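Local coordinates for protein ribonuclease VapC (Klebsiella pneumoniae, PDB 7BY3) that is probably an RNase, the magnesium-dependent toxin of a toxin-antitoxin system with a PIN-domain fold, at residues B[43-46]-B[47-50]; B[53-56]-B[57-61]; B[70-73]-B[74-77]. All coordinates share one frame; numbering follows the deposited sequence.

Contact 1 (B[43-46]-B[47-50])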
loop_
_atom_site.group_PDB
_atom_site.type_symbol
_atom_site.label_atom_id
_atom_site.label_comp_id
_atom_site.label_asym_id
_atom_site.label_seq_id
_atom_site.Cartn_x
_atom_site.Cartn_y
_atom_site.Cartn_z
ATOM N N GLU B 43 -1.442 1.243 10.541
ATOM C CA GLU B 43 -0.871 2.109 11.570
ATOM C C GLU B 43 -1.717 2.133 12.839
ATOM O O GLU B 43 -1.197 2.364 13.929
ATOM C CB GLU B 43 -0.689 3.536 11.044
ATOM C CG GLU B 43 0.387 3.676 9.979
ATOM C CD GLU B 43 0.919 5.096 9.867
ATOM O OE1 GLU B 43 0.813 5.851 10.856
ATOM O OE2 GLU B 43 1.450 5.453 8.793
ATOM N N VAL B 44 -3.018 1.902 12.701
ATOM C CA VAL B 44 -3.888 1.802 13.866
ATOM C C VAL B 44 -3.684 0.453 14.558
ATOM O O VAL B 44 -3.658 0.372 15.787
ATOM C CB VAL B 44 -5.375 1.985 13.486
ATOM C CG1 VAL B 44 -6.273 1.694 14.676
ATOM C CG2 VAL B 44 -5.618 3.398 12.980
ATOM N N MET B 45 -3.514 -0.598 13.761
ATOM C CA MET B 45 -3.310 -1.942 14.296
ATOM C C MET B 45 -1.986 -2.060 15.052
ATOM O O MET B 45 -1.847 -2.899 15.941
ATOM C CB MET B 45 -3.369 -2.984 13.175
ATOM C CG MET B 45 -4.766 -3.223 12.622
ATOM S SD MET B 45 -5.976 -3.646 13.891
ATOM C CE MET B 45 -5.311 -5.194 14.490
ATOM N N VAL B 46 -1.020 -1.223 14.690
ATOM C CA VAL B 46 0.229 -1.134 15.439
ATOM C C VAL B 46 -0.076 -0.717 16.875
ATOM O O VAL B 46 0.489 -1.256 17.827
ATOM C CB VAL B 46 1.213 -0.131 14.793
ATOM C CG1 VAL B 46 2.245 0.352 15.804
ATOM C CG2 VAL B 46 1.884 -0.750 13.578
ATOM N N GLY B 47 -0.993 0.234 17.020
ATOM C CA GLY B 47 -1.392 0.720 18.327
ATOM C C GLY B 47 -2.332 -0.231 19.038
ATOM O O GLY B 47 -2.324 -0.320 20.265
ATOM N N ALA B 48 -3.148 -0.940 18.266
ATOM C CA ALA B 48 -4.060 -1.930 18.825
ATOM C C ALA B 48 -3.285 -3.052 19.499
ATOM O O ALA B 48 -3.717 -3.605 20.509
ATOM C CB ALA B 48 -4.963 -2.488 17.742
ATOM N N LYS B 49 -2.130 -3.375 18.928
ATOM C CA LYS B 49 -1.279 -4.438 19.444
ATOM C C LYS B 49 -0.523 -4.001 20.692
ATOM O O LYS B 49 -0.441 -4.750 21.666
ATOM C CB LYS B 49 -0.297 -4.893 18.367
ATOM C CG LYS B 49 -0.950 -5.707 17.274
ATOM C CD LYS B 49 0.036 -6.633 16.602
ATOM C CE LYS B 49 -0.694 -7.654 15.751
ATOM N NZ LYS B 49 0.233 -8.419 14.876
ATOM N N LYS B 50 0.030 -2.793 20.657
ATOM C CA LYS B 50 0.750 -2.243 21.801
ATOM C C LYS B 50 -0.137 -2.181 23.041
ATOM O O LYS B 50 0.294 -2.524 24.143
ATOM C CB LYS B 50 1.297 -0.848 21.474
ATOM C CG LYS B 50 1.647 -0.015 22.704
ATOM C CD LYS B 50 2.801 0.942 22.440
ATOM C CE LYS B 50 2.449 1.976 21.385
ATOM N NZ LYS B 50 3.496 3.030 21.280
#
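Ala48 N lies in the carbonyl plane of Val44 and donates to Val44 O at 2.9 Å. The next carbonyl is met differently. Lys49 N stands above the plane of the Met45 carbonyl, 36° out of it, and bonds to Met45 O at 3.0 Å without lying on a lone pair. Lys50 N is 3.3 Å from Val46 O, a longer bond but a straight one (160° at the hydrogen). Gly47 N adds a weak bond to Val44 O, which therefore has two N-H donors.

The side-chain contact is made by Met45. Its CG is anti to its own carbonyl carbon (chi1 -72°). The chain then bends twice, and SD comes alongside the Ala48 methyl, with SD to CB at 4.1 Å. Lys49 rests its CG on Met45 O at 3.2 Å. Beyond CG it is extended, and its amine leads away from the preceding turn.

Val44 and Ala48 both pack on Thr57 of helix 54-61, and Met45 packs on Val78 of the second subunit. Outside the two segments, Glu43 OE2 forms a salt bridge to a basic side chain on the chain of a different protein. The Glu43 side chain lies about 7 Å from that of Asp9, a predicted magnesium ligand. The arrangement is the i to i+4 bonding of an alpha-helix, here the C-terminal part of helix 38-50 in the PIN domain.

Contact 2 (B[53-56]-B[57-61])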
loop_
_atom_site.group_PDB
_atom_site.type_symbol
_atom_site.label_atom_id
_atom_site.label_comp_id
_atom_site.label_asym_id
_atom_site.label_seq_id
_atom_site.Cartn_x
_atom_site.Cartn_y
_atom_site.Cartn_z
ATOM N N GLN B 53 -5.652 -4.137 22.596
ATOM C CA GLN B 53 -7.060 -4.022 22.206
ATOM C C GLN B 53 -7.391 -4.682 20.866
ATOM O O GLN B 53 -8.466 -4.463 20.310
ATOM C CB GLN B 53 -7.486 -2.559 22.196
ATOM C CG GLN B 53 -7.638 -2.024 23.597
ATOM C CD GLN B 53 -8.547 -2.902 24.445
ATOM O OE1 GLN B 53 -9.603 -3.345 23.992
ATOM N NE2 GLN B 53 -8.125 -3.178 25.672
ATOM N N GLU B 54 -6.448 -5.465 20.355
ATOM C CA GLU B 54 -6.414 -5.930 18.968
ATOM C C GLU B 54 -7.733 -6.421 18.356
ATOM O O GLU B 54 -8.107 -5.981 17.269
ATOM C CB GLU B 54 -5.388 -7.060 18.875
ATOM C CG GLU B 54 -5.119 -7.580 17.484
ATOM C CD GLU B 54 -3.859 -8.418 17.438
ATOM O OE1 GLU B 54 -3.846 -9.444 16.727
ATOM O OE2 GLU B 54 -2.885 -8.057 18.130
ATOM N N GLN B 55 -8.440 -7.317 19.038
ATOM C CA GLN B 55 -9.681 -7.855 18.485
ATOM C C GLN B 55 -10.768 -6.785 18.436
ATOM O O GLN B 55 -11.538 -6.716 17.481
ATOM C CB GLN B 55 -10.162 -9.063 19.298
ATOM C CG GLN B 55 -11.525 -9.609 18.876
ATOM C CD GLN B 55 -11.451 -10.526 17.666
ATOM O OE1 GLN B 55 -11.812 -10.139 16.554
ATOM N NE2 GLN B 55 -10.988 -11.752 17.879
ATOM N N ARG B 56 -10.812 -5.942 19.463
ATOM C CA ARG B 56 -11.836 -4.904 19.563
ATOM C C ARG B 56 -11.597 -3.754 18.586
ATOM O O ARG B 56 -12.546 -3.150 18.089
ATOM C CB ARG B 56 -11.907 -4.371 20.996
ATOM C CG ARG B 56 -13.054 -4.950 21.813
ATOM C CD ARG B 56 -12.835 -4.765 23.308
ATOM N NE ARG B 56 -12.074 -5.868 23.890
ATOM C CZ ARG B 56 -11.534 -5.848 25.105
ATOM N NH1 ARG B 56 -11.665 -4.776 25.875
ATOM N NH2 ARG B 56 -10.861 -6.901 25.552
ATOM N N THR B 57 -10.331 -3.456 18.318
ATOM C CA THR B 57 -9.983 -2.426 17.346
ATOM C C THR B 57 -10.298 -2.905 15.938
ATOM O O THR B 57 -10.912 -2.189 15.147
ATOM C CB THR B 57 -8.501 -2.045 17.427
ATOM O OG1 THR B 57 -8.204 -1.559 18.742
ATOM C CG2 THR B 57 -8.171 -0.969 16.405
ATOM N N ARG B 58 -9.868 -4.127 15.641
ATOM C CA ARG B 58 -10.161 -4.769 14.367
ATOM C C ARG B 58 -11.671 -4.834 14.123
ATOM O O ARG B 58 -12.131 -4.722 12.987
ATOM C CB ARG B 58 -9.535 -6.166 14.334
ATOM C CG ARG B 58 -10.024 -7.076 13.220
ATOM C CD ARG B 58 -8.987 -8.136 12.848
ATOM N NE ARG B 58 -8.021 -8.405 13.913
ATOM C CZ ARG B 58 -8.257 -9.175 14.974
ATOM N NH1 ARG B 58 -9.437 -9.755 15.131
ATOM N NH2 ARG B 58 -7.309 -9.358 15.882
ATOM N N MET B 59 -12.435 -4.992 15.200
ATOM C CA MET B 59 -13.893 -4.977 15.122
ATOM C C MET B 59 -14.419 -3.608 14.706
ATOM O O MET B 59 -15.287 -3.505 13.841
ATOM C CB MET B 59 -14.510 -5.382 16.463
ATOM C CG MET B 59 -14.545 -6.883 16.707
ATOM S SD MET B 59 -15.224 -7.311 18.322
ATOM C CE MET B 59 -15.110 -9.097 18.277
ATOM N N ALA B 60 -13.891 -2.561 15.330
ATOM C CA ALA B 60 -14.334 -1.201 15.048
ATOM C C ALA B 60 -13.910 -0.749 13.654
ATOM O O ALA B 60 -14.666 -0.073 12.957
ATOM C CB ALA B 60 -13.797 -0.246 16.099
ATOM N N LEU B 61 -12.702 -1.127 13.251
ATOM C CA LEU B 61 -12.158 -0.712 11.962
ATOM C C LEU B 61 -12.890 -1.346 10.783
ATOM O O LEU B 61 -12.952 -0.765 9.700
ATOM C CB LEU B 61 -10.669 -1.046 11.879
ATOM C CG LEU B 61 -9.743 -0.214 12.766
ATOM C CD1 LEU B 61 -8.289 -0.582 12.523
ATOM C CD2 LEU B 61 -9.967 1.267 12.525
HETATM O O HOH W 1 -5.213 -9.337 13.916
#
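Glu54 and Arg58 form a salt bridge one helical turn apart, with Glu54 OE1 3.6 Å from Arg58 NH2. The carboxylate and guanidinium planes are nearly perpendicular, 86° apart, so the two groups do not pair flat. A water joins them as well. It donates to Glu54 OE1 at 3.1 Å and accepts a weak bond from Arg58 NH2 at 2.9 Å.

Gln55 meets the same guanidinium through its amide oxygen, with Gln55 OE1 2.8 Å from Arg58 NH1. The amide plane is turned 82° from the guanidinium. Glu54 CD and Gln55 NE2 lie at the guanidinium edge, in its plane. Glu54 O lies over one face, offset toward the rim. Arg58 gets there because CG is anti to the backbone N (chi1 166°) and the chain folds back at chi3 over the preceding turn. The Gln55 side chain also reaches forward to Met59, whose methyl CE is 3.7 Å from Gln55 CG.

The backbone positions these groups. Thr57 N donates to Gln53 O at 2.9 Å, and Arg58, Met59 and Ala60 bond in the same way to Glu54, Gln55 and Arg56. Thr57 OG1 adds a weak bond to Gln53 O at 3.3 Å. The stronger partner of that hydroxyl is an aromatic side chain on the chain of a different protein. Further out, Thr57 and Ala60 both pack on Phe17 of helix 10-17, and Leu61 packs on Leu13 of the same helix.

The whole is a short amphipathic alpha-helix, 54-61, with its N-cap residue Gln53 and an i to i+4 Glu-Arg salt bridge on its polar side. It lies in the PIN domain, away from the predicted metal site.

Contact 3 (B[70-73]-B[74-77])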
loop_
_atom_site.group_PDB
_atom_site.type_symbol
_atom_site.label_atom_id
_atom_site.label_comp_id
_atom_site.label_asym_id
_atom_site.label_seq_id
_atom_site.Cartn_x
_atom_site.Cartn_y
_atom_site.Cartn_z
ATOM N N SER B 70 -3.936 0.223 -4.878
ATOM C CA SER B 70 -3.767 -0.439 -6.161
ATOM C C SER B 70 -2.978 0.456 -7.110
ATOM O O SER B 70 -2.500 1.518 -6.714
ATOM C CB SER B 70 -5.121 -0.804 -6.764
ATOM O OG SER B 70 -5.894 0.360 -6.993
ATOM N N GLN B 71 -2.841 0.016 -8.357
ATOM C CA GLN B 71 -1.940 0.654 -9.312
ATOM C C GLN B 71 -2.211 2.143 -9.555
ATOM O O GLN B 71 -1.271 2.935 -9.631
ATOM C CB GLN B 71 -1.985 -0.096 -10.645
ATOM C CG GLN B 71 -1.028 0.449 -11.689
ATOM C CD GLN B 71 0.419 0.393 -11.238
ATOM O OE1 GLN B 71 0.942 -0.674 -10.918
ATOM N NE2 GLN B 71 1.073 1.548 -11.207
ATOM N N ASP B 72 -3.473 2.536 -9.686
ATOM C CA ASP B 72 -3.754 3.932 -10.014
ATOM C C ASP B 72 -4.059 4.819 -8.805
ATOM O O ASP B 72 -4.281 6.018 -8.958
ATOM C CB ASP B 72 -4.886 4.024 -11.035
ATOM C CG ASP B 72 -4.369 4.031 -12.465
ATOM O OD1 ASP B 72 -3.348 3.362 -12.735
ATOM O OD2 ASP B 72 -4.970 4.720 -13.317
ATOM N N ILE B 73 -4.066 4.241 -7.609
ATOM C CA ILE B 73 -3.930 5.055 -6.407
ATOM C C ILE B 73 -2.455 5.401 -6.308
ATOM O O ILE B 73 -2.081 6.535 -6.008
ATOM C CB ILE B 73 -4.406 4.335 -5.129
ATOM C CG1 ILE B 73 -5.927 4.417 -5.013
ATOM C CG2 ILE B 73 -3.770 4.953 -3.893
ATOM C CD1 ILE B 73 -6.511 3.464 -4.001
ATOM N N ALA B 74 -1.624 4.405 -6.595
ATOM C CA ALA B 74 -0.183 4.583 -6.659
ATOM C C ALA B 74 0.184 5.608 -7.723
ATOM O O ALA B 74 1.095 6.410 -7.532
ATOM C CB ALA B 74 0.502 3.256 -6.940
ATOM N N GLU B 75 -0.534 5.575 -8.840
ATOM C CA GLU B 75 -0.301 6.511 -9.935
ATOM C C GLU B 75 -0.538 7.949 -9.488
ATOM O O GLU B 75 0.296 8.827 -9.709
ATOM C CB GLU B 75 -1.205 6.181 -11.122
ATOM C CG GLU B 75 -0.617 6.553 -12.463
ATOM C CD GLU B 75 0.573 5.692 -12.814
ATOM O OE1 GLU B 75 0.388 4.470 -12.984
ATOM O OE2 GLU B 75 1.692 6.233 -12.908
ATOM N N ARG B 76 -1.685 8.179 -8.860
ATOM C CA ARG B 76 -2.035 9.498 -8.352
ATOM C C ARG B 76 -1.108 9.904 -7.212
ATOM O O ARG B 76 -0.760 11.077 -7.070
ATOM C CB ARG B 76 -3.491 9.516 -7.883
ATOM C CG ARG B 76 -3.939 10.837 -7.282
ATOM C CD ARG B 76 -3.892 11.959 -8.302
ATOM N NE ARG B 76 -4.794 11.709 -9.420
ATOM C CZ ARG B 76 -6.104 11.933 -9.388
ATOM N NH1 ARG B 76 -6.674 12.414 -8.291
ATOM N NH2 ARG B 76 -6.845 11.673 -10.455
ATOM N N SER B 77 -0.705 8.923 -6.410
ATOM C CA SER B 77 0.128 9.170 -5.237
ATOM C C SER B 77 1.474 9.784 -5.604
ATOM O O SER B 77 1.940 10.711 -4.942
ATOM C CB SER B 77 0.344 7.872 -4.460
ATOM O OG SER B 77 -0.887 7.358 -3.987
#
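The first turns of helix 71-83 join Ser70-Ile73 to Ala74-Ser77, with Ser70 at the N-cap position. The Ser70 side chain makes no capping bond, but its carbonyl starts the helix: Ala74 N donates to Ser70 O at 3.0 Å. Glu75 N follows on Gln71 O at 2.9 Å.

Gln71 and Glu75 also meet through their side chains. Gln71 CG is anti to the backbone N (chi1 -177°), and the bend that follows brings the amide forward. Gln71 NE2 then gives a weak bond to Glu75 OE1 at 3.5 Å, with the amide and carboxylate planes 32° apart. Asp72 OD1 is 3.9 Å from the same Glu75 OE1, and the two carboxylates are turned steeply, 80° between planes.

Ile73 O accepts from Ser77 N at 2.8 Å. Ser77 OG also donates to it, at a very short modelled distance whose exact value is doubtful. On the flank facing helix 88-99, Ser77 packs on Ile92 and Ala95, and Ile73 on Leu99.

The stronger partner of Glu75 is Arg58 of the second subunit, in a salt bridge to Glu75 OE2. Glu75 is thus shared between a helix-internal amide and an intersubunit bridge. The nearby Asp72 charge might raise the pKa of Glu75, while the cationic partner and the helix N-terminus would probably favour the charged form.

How the contacts relate
Contacts 1 and 2 are neighbours, with centres 9 Å apart on consecutive helices. Ala48 O and Gln53 N are 2.9 Å apart, a probable hydrogen bond across the turn between them. Lys49 CG packs against Glu54 OE2 at 3.2 Å. Contact 3 stands apart, its centre 25 Å from contact 1 and 28 Å from contact 2, without touching either. Contacts 1 and 3 both touch the second subunit. All three lie in the PIN domain. The predicted magnesium ligands are closest to contact 1: the Glu43 side chain is about 8 Å from that of Asp90, and about 6 Å from a bound sulfate. In contact 3, Ser77 is about 9 Å from Asp90, side chain to side chain.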